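Long-range contacts in MdcA (Pseudomonas aeruginosa, PDB 5VIT), which probably swaps acetyl for malonyl groups on the acyl carrier protein, serving as the transferase (alpha) subunit of malonate decarboxylase: residues A[167-172]-A[336-341]; A[308-313]-A[342-347]; A[418-423]-A[461-466]. One frame throughout, in Å; residues are numbered along the deposited sequence.

Contact 1 of 3, residues A[167-172]-A[336-341]; sequences PSTEDT and SLRSNR
Pro-167 to Asp-171 and Ser-336 to Arg-341 run side by side in nearly the same direction, 21° apart end to end, joined along the backbone by Arg-341 N, which gives Glu-170 O a hydrogen bond of 2.9 Å. Where two irregular chains meet, side chains can supply what regular pairing does not, and here Ser-339 does much of it. With OG lying between its own N and carbonyl carbon (chi1 60°), the hydroxyl reaches across to donate to Pro-167 O at 2.9 Å, from above that carbonyl plane, and to accept from Glu-170 N at 3.0 Å. One small group thus spans the start of the type II' turn running from Thr-169 to Thr-172. Farther back, CD2 of Leu-337 packs on CB of Pro-167 at 3.8 Å.

At the other end Arg-341 bends to bring NH1 against OD1 of Asp-171 at 2.7 Å. The oxygen is met on its syn side and lies in the guanidinium plane, although the two flat groups are 60° apart. Glu-170 OE1 adds only a weak, longer salt bridge to NH1 and has a further partner in Lys-61 N. A water donates to both Glu-170 O and Asn-340 OD1. NE of Arg-341 is hydrogen-bonded to a malonate ion, probably from the crystallisation liquor, which may mark an anion site where this salt-bridge network adjoins Asn-340, the N-cap of helix 341-350.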
ATOM      1  N   PRO A 167      -3.791  31.487  28.652  1.00 33.72           N
ATOM      2  CA  PRO A 167      -3.827  30.556  27.512  1.00 29.08           C
ATOM      3  C   PRO A 167      -2.926  30.988  26.374  1.00 29.93           C
ATOM      4  O   PRO A 167      -2.548  30.144  25.561  1.00 31.11           O
ATOM      5  CB  PRO A 167      -5.295  30.590  27.082  1.00 28.43           C
ATOM      6  CG  PRO A 167      -6.027  30.868  28.359  1.00 31.71           C
ATOM      7  CD  PRO A 167      -5.151  31.889  29.058  1.00 31.36           C
ATOM      8  N   SER A 168      -2.592  32.280  26.325  1.00 29.07           N
ATOM      9  CA  SER A 168      -1.754  32.824  25.269  1.00 28.69           C
ATOM     10  C   SER A 168      -0.305  33.021  25.722  1.00 28.27           C
ATOM     11  O   SER A 168       0.401  33.842  25.151  1.00 24.58           O
ATOM     12  CB  SER A 168      -2.317  34.158  24.769  1.00 26.79           C
ATOM     13  OG  SER A 168      -3.669  34.025  24.363  1.00 29.94           O
ATOM     14  N   THR A 169       0.126  32.283  26.746  1.00 27.25           N
ATOM     15  CA  THR A 169       1.529  32.336  27.197  1.00 27.00           C
ATOM     16  C   THR A 169       2.512  32.126  26.035  1.00 30.40           C
ATOM     17  O   THR A 169       3.432  32.930  25.825  1.00 26.80           O
ATOM     18  CB  THR A 169       1.799  31.278  28.279  1.00 30.74           C
ATOM     19  OG1 THR A 169       1.026  31.576  29.452  1.00 28.20           O
ATOM     20  CG2 THR A 169       3.269  31.239  28.629  1.00 28.38           C
ATOM     21  N   GLU A 170       2.306  31.043  25.285  1.00 28.37           N
ATOM     22  CA  GLU A 170       3.009  30.812  24.025  1.00 28.86           C
ATOM     23  C   GLU A 170       4.540  30.992  24.109  1.00 28.83           C
ATOM     24  O   GLU A 170       5.200  30.296  24.881  1.00 24.71           O
ATOM     25  CB  GLU A 170       2.400  31.717  22.937  1.00 28.56           C
ATOM     26  CG  GLU A 170       0.970  31.264  22.585  1.00 27.37           C
ATOM     27  CD  GLU A 170       0.227  32.157  21.596  1.00 27.75           C
ATOM     28  OE1 GLU A 170       0.794  32.526  20.545  1.00 28.64           O
ATOM     29  OE2 GLU A 170      -0.956  32.476  21.870  1.00 28.70           O
ATOM     30  N   ASP A 171       5.094  31.914  23.322  1.00 25.58           N
ATOM     31  CA  ASP A 171       6.543  32.037  23.226  1.00 26.98           C
ATOM     32  C   ASP A 171       7.142  32.939  24.296  1.00 28.94           C
ATOM     33  O   ASP A 171       8.371  32.968  24.476  1.00 28.32           O
ATOM     34  CB  ASP A 171       7.019  32.586  21.865  1.00 25.95           C
ATOM     35  CG  ASP A 171       6.157  32.151  20.677  1.00 27.78           C
ATOM     36  OD1 ASP A 171       4.958  31.828  20.815  1.00 31.15           O
ATOM     37  OD2 ASP A 171       6.763  31.989  19.590  1.00 31.55           O
ATOM     38  N   THR A 172       6.281  33.683  24.977  1.00 26.16           N
ATOM     39  CA  THR A 172       6.702  34.806  25.814  1.00 30.15           C
ATOM     40  C   THR A 172       7.808  34.464  26.839  1.00 29.15           C
ATOM     41  O   THR A 172       8.832  35.152  26.861  1.00 27.90           O
ATOM     42  CB  THR A 172       5.483  35.423  26.551  1.00 31.32           C
ATOM     43  OG1 THR A 172       4.481  35.773  25.589  1.00 31.79           O
ATOM     44  CG2 THR A 172       5.894  36.660  27.320  1.00 31.12           C
ATOM     45  N   SER A 336      -7.196  28.549  34.193  1.00 30.12           N
ATOM     46  CA  SER A 336      -7.000  28.696  32.752  1.00 33.73           C
ATOM     47  C   SER A 336      -5.754  27.936  32.237  1.00 37.80           C
ATOM     48  O   SER A 336      -4.838  27.578  32.992  1.00 34.93           O
ATOM     49  CB  SER A 336      -6.912  30.182  32.357  1.00 38.33           C
ATOM     50  OG  SER A 336      -5.661  30.763  32.699  1.00 36.84           O
ATOM     51  N   LEU A 337      -5.767  27.679  30.935  1.00 33.61           N
ATOM     52  CA  LEU A 337      -4.675  27.035  30.228  1.00 30.99           C
ATOM     53  C   LEU A 337      -3.332  27.714  30.486  1.00 30.37           C
ATOM     54  O   LEU A 337      -3.253  28.943  30.548  1.00 32.76           O
ATOM     55  CB  LEU A 337      -4.982  27.028  28.721  1.00 27.17           C
ATOM     56  CG  LEU A 337      -3.910  26.518  27.776  1.00 25.35           C
ATOM     57  CD1 LEU A 337      -3.901  25.015  27.871  1.00 20.89           C
ATOM     58  CD2 LEU A 337      -4.169  27.010  26.348  1.00 26.13           C
ATOM     59  N   ARG A 338      -2.285  26.906  30.652  1.00 32.44           N
ATOM     60  CA  ARG A 338      -0.911  27.401  30.554  1.00 34.40           C
ATOM     61  C   ARG A 338      -0.199  26.740  29.365  1.00 30.99           C
ATOM     62  O   ARG A 338       0.353  25.641  29.457  1.00 29.18           O
ATOM     63  CB  ARG A 338      -0.137  27.159  31.853  1.00 34.21           C
ATOM     64  CG  ARG A 338       1.393  27.263  31.727  1.00 34.00           C
ATOM     65  CD  ARG A 338       1.986  28.626  32.045  1.00 30.82           C
ATOM     66  NE  ARG A 338       3.449  28.565  31.966  1.00 30.63           N
ATOM     67  CZ  ARG A 338       4.271  29.578  32.239  1.00 31.54           C
ATOM     68  NH1 ARG A 338       3.781  30.752  32.617  1.00 32.30           N
ATOM     69  NH2 ARG A 338       5.586  29.419  32.135  1.00 28.94           N
ATOM     70  N   SER A 339      -0.229  27.428  28.239  1.00 28.25           N
ATOM     71  CA  SER A 339       0.511  26.996  27.068  1.00 28.62           C
ATOM     72  C   SER A 339       1.973  27.314  27.291  1.00 28.17           C
ATOM     73  O   SER A 339       2.306  28.089  28.180  1.00 26.27           O
ATOM     74  CB  SER A 339      -0.005  27.706  25.817  1.00 25.51           C
ATOM     75  OG  SER A 339       0.149  29.112  25.961  1.00 26.02           O
ATOM     76  N   ASN A 340       2.840  26.750  26.457  1.00 27.38           N
ATOM     77  CA  ASN A 340       4.269  27.047  26.515  1.00 27.89           C
ATOM     78  C   ASN A 340       4.908  26.530  25.244  1.00 25.55           C
ATOM     79  O   ASN A 340       5.092  25.316  25.108  1.00 28.52           O
ATOM     80  CB  ASN A 340       4.916  26.405  27.761  1.00 28.15           C
ATOM     81  CG  ASN A 340       6.347  26.870  27.993  1.00 28.68           C
ATOM     82  OD1 ASN A 340       7.097  27.130  27.047  1.00 26.84           O
ATOM     83  ND2 ASN A 340       6.735  26.966  29.259  1.00 23.99           N
ATOM     84  N   ARG A 341       5.245  27.423  24.315  1.00 24.35           N
ATOM     85  CA  ARG A 341       5.609  26.965  22.976  1.00 29.35           C
ATOM     86  C   ARG A 341       6.943  26.239  23.043  1.00 28.82           C
ATOM     87  O   ARG A 341       7.079  25.113  22.527  1.00 27.36           O
ATOM     88  CB  ARG A 341       5.653  28.112  21.964  1.00 24.48           C
ATOM     89  CG  ARG A 341       6.054  27.642  20.576  1.00 26.59           C
ATOM     90  CD  ARG A 341       5.368  28.465  19.474  1.00 27.16           C
ATOM     91  NE  ARG A 341       3.967  28.077  19.267  1.00 27.88           N
ATOM     92  CZ  ARG A 341       2.910  28.866  19.480  1.00 27.42           C
ATOM     93  NH1 ARG A 341       3.062  30.110  19.921  1.00 30.32           N
ATOM     94  NH2 ARG A 341       1.688  28.404  19.257  1.00 29.10           N
TER
HETATM   95  O   HOH W   1       7.566  29.317  25.496  1.00 26.17           O

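Contact 2 of 3, residues A[308-313]-A[342-347]; sequences SVHCFG and MFCQLA
The thiol of Cys-344 sits almost exactly over the middle of the Phe-312 ring, its SG 3.4 Å from the ring centroid and just 5° off the ring normal. This is a sulfur-aromatic contact in its face-on form, set where helix 341-350 packs against the end of strand 308-310, within this chain the outermost strand on one side of a mixed sheet with a Rossmann-like run of parallel strands. The chain leaves that strand, passes through the helix, and re-enters the sheet at strand 354-357, beyond the two strands lying between.

A polarisable sulfur can serve several neighbours at once, and this one illustrates the point. With SG anti to its backbone N (chi1 -160°), Cys-344 directs the sulfur into the bend formed by His-310 and Phe-312. There it accepts a hydrogen bond from His-310 ND1 at 3.4 Å, the sulfur tilted somewhat from the imidazole plane, and it comes within 3.0 Å of His-310 O. The imidazole also presents its edge to the methylene, with ND1 only 3.3 Å from Cys-344 CB, so the packing is tight. Its ring further meets Phe-330 edge-to-face, which probably helps to set its orientation.

Phe-312 has a second partner on the helix. The side chain of Gln-345, bent at chi2, crosses that of Phe-312 at about a right angle, ring and amide planes 43° apart, and its NE2 is also hydrogen-bonded to a malonate ion, probably from the crystallisation liquor. Met-385 touches both side chains. The Phe-312 ring is gripped most closely at its CD1 corner, where Cys-344 CB comes to 3.3 Å, while the neighbouring CE1 lies 3.4 Å from Gln-345 NE2.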
ATOM      1  N   SER A 308      -4.285  13.285  27.469  1.00 28.09           N
ATOM      2  CA  SER A 308      -3.577  14.509  27.840  1.00 25.11           C
ATOM      3  C   SER A 308      -3.179  15.308  26.610  1.00 27.66           C
ATOM      4  O   SER A 308      -2.826  14.740  25.567  1.00 25.49           O
ATOM      5  CB  SER A 308      -2.326  14.186  28.664  1.00 22.60           C
ATOM      6  OG  SER A 308      -1.381  13.461  27.885  1.00 25.01           O
ATOM      7  N   VAL A 309      -3.236  16.630  26.738  1.00 27.22           N
ATOM      8  CA  VAL A 309      -2.736  17.523  25.701  1.00 26.87           C
ATOM      9  C   VAL A 309      -1.865  18.580  26.349  1.00 28.49           C
ATOM     10  O   VAL A 309      -2.332  19.311  27.225  1.00 29.05           O
ATOM     11  CB  VAL A 309      -3.879  18.239  24.920  1.00 24.00           C
ATOM     12  CG1 VAL A 309      -3.308  19.181  23.849  1.00 18.29           C
ATOM     13  CG2 VAL A 309      -4.843  17.238  24.308  1.00 21.18           C
ATOM     14  N   HIS A 310      -0.606  18.674  25.944  1.00 26.72           N
ATOM     15  CA  HIS A 310       0.157  19.864  26.296  1.00 26.66           C
ATOM     16  C   HIS A 310       0.213  20.787  25.083  1.00 24.66           C
ATOM     17  O   HIS A 310       0.450  20.324  23.962  1.00 24.29           O
ATOM     18  CB  HIS A 310       1.567  19.526  26.792  1.00 26.21           C
ATOM     19  CG  HIS A 310       2.322  20.730  27.270  1.00 25.40           C
ATOM     20  ND1 HIS A 310       3.178  21.440  26.458  1.00 26.94           N
ATOM     21  CD2 HIS A 310       2.306  21.376  28.461  1.00 25.91           C
ATOM     22  CE1 HIS A 310       3.676  22.466  27.134  1.00 28.75           C
ATOM     23  NE2 HIS A 310       3.164  22.448  28.352  1.00 28.70           N
ATOM     24  N   CYS A 311       0.006  22.085  25.315  1.00 23.59           N
ATOM     25  CA  CYS A 311      -0.254  23.046  24.235  1.00 22.01           C
ATOM     26  C   CYS A 311       0.864  24.050  23.941  1.00 25.37           C
ATOM     27  O   CYS A 311       1.417  24.656  24.849  1.00 26.26           O
ATOM     28  CB  CYS A 311      -1.532  23.842  24.548  1.00 26.61           C
ATOM     29  SG  CYS A 311      -3.074  22.881  24.610  1.00 29.44           S
ATOM     30  N   PHE A 312       1.162  24.259  22.659  1.00 26.85           N
ATOM     31  CA  PHE A 312       2.152  25.266  22.272  1.00 24.13           C
ATOM     32  C   PHE A 312       1.611  26.649  22.588  1.00 29.35           C
ATOM     33  O   PHE A 312       2.328  27.534  23.079  1.00 30.21           O
ATOM     34  CB  PHE A 312       2.487  25.180  20.774  1.00 23.35           C
ATOM     35  CG  PHE A 312       2.881  23.806  20.312  1.00 26.25           C
ATOM     36  CD1 PHE A 312       4.220  23.403  20.348  1.00 24.17           C
ATOM     37  CD2 PHE A 312       1.923  22.919  19.826  1.00 22.71           C
ATOM     38  CE1 PHE A 312       4.592  22.148  19.919  1.00 19.45           C
ATOM     39  CE2 PHE A 312       2.287  21.647  19.392  1.00 19.44           C
ATOM     40  CZ  PHE A 312       3.617  21.262  19.441  1.00 23.90           C
ATOM     41  N   GLY A 313       0.337  26.833  22.254  1.00 27.62           N
ATOM     42  CA  GLY A 313      -0.351  28.086  22.453  1.00 24.55           C
ATOM     43  C   GLY A 313      -1.831  27.811  22.599  1.00 30.62           C
ATOM     44  O   GLY A 313      -2.224  26.738  23.083  1.00 27.78           O
ATOM     45  N   MET A 342       7.901  26.852  23.729  1.00 25.90           N
ATOM     46  CA  MET A 342       9.193  26.194  23.976  1.00 28.37           C
ATOM     47  C   MET A 342       9.060  24.810  24.617  1.00 25.44           C
ATOM     48  O   MET A 342       9.649  23.836  24.138  1.00 27.15           O
ATOM     49  CB  MET A 342      10.080  27.059  24.860  1.00 22.64           C
ATOM     50  CG  MET A 342      11.378  26.352  25.288  1.00 27.61           C
ATOM     51  SD  MET A 342      12.632  27.554  25.816  1.00 30.87           S
ATOM     52  CE  MET A 342      13.512  26.657  27.089  1.00 26.85           C
ATOM     53  N   PHE A 343       8.285  24.705  25.689  1.00 25.06           N
ATOM     54  CA  PHE A 343       8.239  23.440  26.406  1.00 23.77           C
ATOM     55  C   PHE A 343       7.520  22.406  25.529  1.00 24.25           C
ATOM     56  O   PHE A 343       7.927  21.248  25.452  1.00 25.80           O
ATOM     57  CB  PHE A 343       7.546  23.596  27.762  1.00 19.75           C
ATOM     58  CG  PHE A 343       8.028  22.614  28.829  1.00 28.52           C
ATOM     59  CD1 PHE A 343       8.379  23.058  30.103  1.00 28.44           C
ATOM     60  CD2 PHE A 343       8.136  21.260  28.558  1.00 26.03           C
ATOM     61  CE1 PHE A 343       8.810  22.161  31.084  1.00 27.59           C
ATOM     62  CE2 PHE A 343       8.572  20.372  29.527  1.00 28.09           C
ATOM     63  CZ  PHE A 343       8.914  20.827  30.795  1.00 25.46           C
ATOM     64  N   CYS A 344       6.464  22.833  24.848  1.00 23.92           N
ATOM     65  CA  CYS A 344       5.690  21.920  24.009  1.00 24.81           C
ATOM     66  C   CYS A 344       6.504  21.460  22.796  1.00 23.46           C
ATOM     67  O   CYS A 344       6.469  20.289  22.420  1.00 23.71           O
ATOM     68  CB  CYS A 344       4.377  22.581  23.565  1.00 23.52           C
ATOM     69  SG  CYS A 344       3.103  21.407  23.031  1.00 24.11           S
ATOM     70  N   GLN A 345       7.255  22.374  22.196  1.00 23.61           N
ATOM     71  CA  GLN A 345       8.124  22.021  21.084  1.00 23.07           C
ATOM     72  C   GLN A 345       9.197  21.016  21.533  1.00 25.66           C
ATOM     73  O   GLN A 345       9.493  20.037  20.840  1.00 21.81           O
ATOM     74  CB  GLN A 345       8.762  23.287  20.504  1.00 26.30           C
ATOM     75  CG  GLN A 345       7.805  24.146  19.676  1.00 21.29           C
ATOM     76  CD  GLN A 345       7.534  23.563  18.304  1.00 24.90           C
ATOM     77  OE1 GLN A 345       8.329  22.772  17.784  1.00 25.49           O
ATOM     78  NE2 GLN A 345       6.411  23.951  17.706  1.00 25.06           N
ATOM     79  N   LEU A 346       9.762  21.248  22.712  1.00 23.17           N
ATOM     80  CA  LEU A 346      10.699  20.295  23.275  1.00 21.86           C
ATOM     81  C   LEU A 346      10.049  18.913  23.400  1.00 24.44           C
ATOM     82  O   LEU A 346      10.659  17.890  23.089  1.00 21.86           O
ATOM     83  CB  LEU A 346      11.182  20.778  24.643  1.00 25.20           C
ATOM     84  CG  LEU A 346      12.110  19.751  25.283  1.00 35.12           C
ATOM     85  CD1 LEU A 346      13.467  19.801  24.569  1.00 29.88           C
ATOM     86  CD2 LEU A 346      12.238  19.952  26.809  1.00 29.74           C
ATOM     87  N   ALA A 347       8.804  18.890  23.864  1.00 23.45           N
ATOM     88  CA  ALA A 347       8.121  17.625  24.079  1.00 22.90           C
ATOM     89  C   ALA A 347       7.823  16.974  22.737  1.00 25.98           C
ATOM     90  O   ALA A 347       7.975  15.753  22.581  1.00 23.60           O
ATOM     91  CB  ALA A 347       6.855  17.833  24.880  1.00 20.17           C
TER

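Contact 3 of 3, residues A[418-423]-A[461-466]; sequences VQMVET and HVLTEE
The imidazole of His-461 meets CG2 of Val-418 at a slant, ND1 being 4.0 Å from that methyl, while its NE2 is hydrogen-bonded to His-252. The other flat groups are the carboxylates of Glu-422 and Glu-465, whose planes stand 90° apart. Both oxygens of Glu-465 turn to Thr-423: OE1 takes its N-H on the syn lone pair at 2.9 Å, and OE2 takes its hydroxyl at 2.5 Å, a very short distance to be read with caution. The fold of the Glu-465 chain, CG between N and carbonyl carbon (chi1 83°) and then bent at chi2, carries the carboxylate back across.

Between these ends, strands 416-420 and 461-464 pair in parallel. Gln-419 bonds through N to His-461 O and through its own O to Leu-463 N; Val-421 N follows onto Leu-463 O. Val-418, Met-420 and Leu-463 share the face covered by helix 235-250. Beyond, the hydroxyl of Thr-464 replaces a backbone donor, giving Val-421 O a bond of 3.0 Å.

Glu-422 OE1 and Glu-465 OE2 approach to 4.5 Å, and a water donates to both. Thr-81 of the MdcC chain also bonds Glu-422 OE1, and Arg-86 of that chain pairs with Glu-466. Like charges so close would probably repel; the shared water, the Thr-423 N-H and Thr-81 of MdcC may offset this at the subunit interface.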
ATOM      1  N   VAL A 418       5.948  11.471   9.308  1.00 20.55           N
ATOM      2  CA  VAL A 418       5.042  11.240   8.185  1.00 22.74           C
ATOM      3  C   VAL A 418       4.755  12.514   7.412  1.00 26.07           C
ATOM      4  O   VAL A 418       4.421  13.562   7.972  1.00 28.07           O
ATOM      5  CB  VAL A 418       3.684  10.638   8.638  1.00 21.39           C
ATOM      6  CG1 VAL A 418       2.833  10.250   7.434  1.00 21.13           C
ATOM      7  CG2 VAL A 418       3.901   9.436   9.522  1.00 21.87           C
ATOM      8  N   GLN A 419       4.879  12.403   6.102  1.00 23.94           N
ATOM      9  CA  GLN A 419       4.540  13.481   5.219  1.00 24.57           C
ATOM     10  C   GLN A 419       3.248  13.065   4.542  1.00 23.37           C
ATOM     11  O   GLN A 419       3.218  12.105   3.772  1.00 25.63           O
ATOM     12  CB  GLN A 419       5.693  13.721   4.254  1.00 25.96           C
ATOM     13  CG  GLN A 419       6.017  15.160   3.923  1.00 33.21           C
ATOM     14  CD  GLN A 419       6.283  16.081   5.134  1.00 31.26           C
ATOM     15  OE1 GLN A 419       6.256  17.291   4.976  1.00 39.02           O
ATOM     16  NE2 GLN A 419       6.416  15.531   6.334  1.00 33.25           N
ATOM     17  N   MET A 420       2.168  13.762   4.888  1.00 24.21           N
ATOM     18  CA  MET A 420       0.818  13.387   4.466  1.00 25.33           C
ATOM     19  C   MET A 420       0.289  14.436   3.499  1.00 24.85           C
ATOM     20  O   MET A 420       0.001  15.565   3.879  1.00 20.32           O
ATOM     21  CB  MET A 420      -0.114  13.251   5.687  1.00 19.04           C
ATOM     22  CG  MET A 420      -1.596  13.032   5.378  1.00 21.04           C
ATOM     23  SD  MET A 420      -2.548  13.072   6.922  1.00 25.18           S
ATOM     24  CE  MET A 420      -4.114  12.364   6.414  1.00 21.24           C
ATOM     25  N   VAL A 421       0.144  14.064   2.239  1.00 24.84           N
ATOM     26  CA  VAL A 421      -0.180  15.068   1.262  1.00 19.55           C
ATOM     27  C   VAL A 421      -0.773  14.417   0.023  1.00 24.75           C
ATOM     28  O   VAL A 421      -0.434  13.278  -0.323  1.00 20.26           O
ATOM     29  CB  VAL A 421       1.098  15.898   0.917  1.00 25.32           C
ATOM     30  CG1 VAL A 421       2.120  15.045   0.172  1.00 25.36           C
ATOM     31  CG2 VAL A 421       0.760  17.150   0.158  1.00 28.61           C
ATOM     32  N   GLU A 422      -1.680  15.143  -0.626  1.00 22.85           N
ATOM     33  CA  GLU A 422      -2.247  14.729  -1.899  1.00 24.88           C
ATOM     34  C   GLU A 422      -1.184  14.788  -2.996  1.00 25.17           C
ATOM     35  O   GLU A 422      -0.269  15.627  -2.935  1.00 23.74           O
ATOM     36  CB  GLU A 422      -3.441  15.624  -2.261  1.00 24.77           C
ATOM     37  CG  GLU A 422      -4.615  14.812  -2.718  1.00 30.49           C
ATOM     38  CD  GLU A 422      -5.745  15.628  -3.290  1.00 29.04           C
ATOM     39  OE1 GLU A 422      -6.217  15.226  -4.364  1.00 29.66           O
ATOM     40  OE2 GLU A 422      -6.189  16.615  -2.665  1.00 29.38           O
ATOM     41  N   THR A 423      -1.296  13.919  -4.001  1.00 21.78           N
ATOM     42  CA  THR A 423      -0.295  13.904  -5.068  1.00 25.48           C
ATOM     43  C   THR A 423      -0.249  15.204  -5.844  1.00 21.66           C
ATOM     44  O   THR A 423       0.771  15.517  -6.465  1.00 25.57           O
ATOM     45  CB  THR A 423      -0.526  12.766  -6.069  1.00 22.75           C
ATOM     46  OG1 THR A 423      -1.885  12.786  -6.497  1.00 24.73           O
ATOM     47  CG2 THR A 423      -0.226  11.424  -5.413  1.00 22.58           C
ATOM     48  N   HIS A 461       7.480   7.749   6.597  1.00 24.24           N
ATOM     49  CA  HIS A 461       6.242   7.407   5.894  1.00 23.10           C
ATOM     50  C   HIS A 461       5.841   8.521   4.960  1.00 23.43           C
ATOM     51  O   HIS A 461       5.720   9.677   5.380  1.00 25.02           O
ATOM     52  CB  HIS A 461       5.066   7.176   6.859  1.00 27.22           C
ATOM     53  CG  HIS A 461       5.225   6.007   7.781  1.00 25.98           C
ATOM     54  ND1 HIS A 461       6.010   6.055   8.914  1.00 22.42           N
ATOM     55  CD2 HIS A 461       4.655   4.775   7.770  1.00 23.31           C
ATOM     56  CE1 HIS A 461       5.941   4.897   9.545  1.00 23.11           C
ATOM     57  NE2 HIS A 461       5.124   4.103   8.873  1.00 22.81           N
ATOM     58  N   VAL A 462       5.603   8.184   3.698  1.00 25.55           N
ATOM     59  CA  VAL A 462       4.933   9.128   2.820  1.00 21.32           C
ATOM     60  C   VAL A 462       3.519   8.625   2.613  1.00 22.82           C
ATOM     61  O   VAL A 462       3.308   7.483   2.187  1.00 23.05           O
ATOM     62  CB  VAL A 462       5.648   9.306   1.478  1.00 20.95           C
ATOM     63  CG1 VAL A 462       4.735  10.054   0.482  1.00 23.55           C
ATOM     64  CG2 VAL A 462       6.930  10.075   1.684  1.00 27.03           C
ATOM     65  N   LEU A 463       2.556   9.467   2.960  1.00 21.55           N
ATOM     66  CA  LEU A 463       1.162   9.086   2.891  1.00 22.50           C
ATOM     67  C   LEU A 463       0.464  10.004   1.916  1.00 24.58           C
ATOM     68  O   LEU A 463       0.528  11.232   2.029  1.00 22.98           O
ATOM     69  CB  LEU A 463       0.509   9.143   4.272  1.00 20.24           C
ATOM     70  CG  LEU A 463      -1.023   9.186   4.371  1.00 27.37           C
ATOM     71  CD1 LEU A 463      -1.726   8.129   3.520  1.00 23.12           C
ATOM     72  CD2 LEU A 463      -1.455   9.075   5.844  1.00 25.18           C
ATOM     73  N   THR A 464      -0.230   9.372   0.978  1.00 21.69           N
ATOM     74  CA  THR A 464      -0.817  10.025  -0.176  1.00 21.94           C
ATOM     75  C   THR A 464      -2.231   9.436  -0.398  1.00 23.24           C
ATOM     76  O   THR A 464      -2.524   8.394   0.156  1.00 25.02           O
ATOM     77  CB  THR A 464       0.148   9.798  -1.365  1.00 26.81           C
ATOM     78  OG1 THR A 464       0.995  10.949  -1.574  1.00 30.00           O
ATOM     79  CG2 THR A 464      -0.535   9.406  -2.552  1.00 18.91           C
ATOM     80  N   GLU A 465      -3.111  10.063  -1.180  1.00 23.31           N
ATOM     81  CA  GLU A 465      -4.394   9.411  -1.498  1.00 23.70           C
ATOM     82  C   GLU A 465      -4.217   8.051  -2.221  1.00 26.87           C
ATOM     83  O   GLU A 465      -5.141   7.241  -2.246  1.00 30.92           O
ATOM     84  CB  GLU A 465      -5.295  10.343  -2.338  1.00 22.60           C
ATOM     85  CG  GLU A 465      -5.035  10.382  -3.850  1.00 18.80           C
ATOM     86  CD  GLU A 465      -3.910  11.325  -4.272  1.00 25.63           C
ATOM     87  OE1 GLU A 465      -3.162  11.815  -3.403  1.00 26.55           O
ATOM     88  OE2 GLU A 465      -3.770  11.587  -5.485  1.00 23.98           O
ATOM     89  N   GLU A 466      -3.038   7.810  -2.798  1.00 22.93           N
ATOM     90  CA  GLU A 466      -2.684   6.542  -3.442  1.00 25.90           C
ATOM     91  C   GLU A 466      -2.306   5.432  -2.467  1.00 27.06           C
ATOM     92  O   GLU A 466      -2.559   4.251  -2.722  1.00 27.80           O
ATOM     93  CB  GLU A 466      -1.516   6.755  -4.398  1.00 25.81           C
ATOM     94  CG  GLU A 466      -1.801   7.755  -5.494  1.00 26.74           C
ATOM     95  CD  GLU A 466      -2.527   7.118  -6.656  1.00 26.46           C
ATOM     96  OE1 GLU A 466      -2.113   6.025  -7.087  1.00 29.22           O
ATOM     97  OE2 GLU A 466      -3.509   7.706  -7.141  1.00 32.35           O
TER
HETATM   98  O   HOH W   2      -4.227  14.462  -6.202  1.00 27.12           O

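Along the chain, contacts 1 and 2 interlock, their segments alternating, and contact 3 follows after both have closed. The first two touch, with centres 9 Å apart: Asn-340 N probably bonds to Cys-311 O, and Gly-313 packs on Ser-339 and Glu-170. Residues 336-341 lead directly into 342-347, so helix 341-350 belongs to both, and a malonate ion, probably from the crystallisation liquor, lies beside both. Contact 3 has its centre about 25 Å from that of contact 2, yet reaches the same mixed sheet, its strands 416-420 and 461-464 four and five places across from strand 308-310. The sheet therefore connects a buried region beside a bound malonate with the surface meeting MdcC.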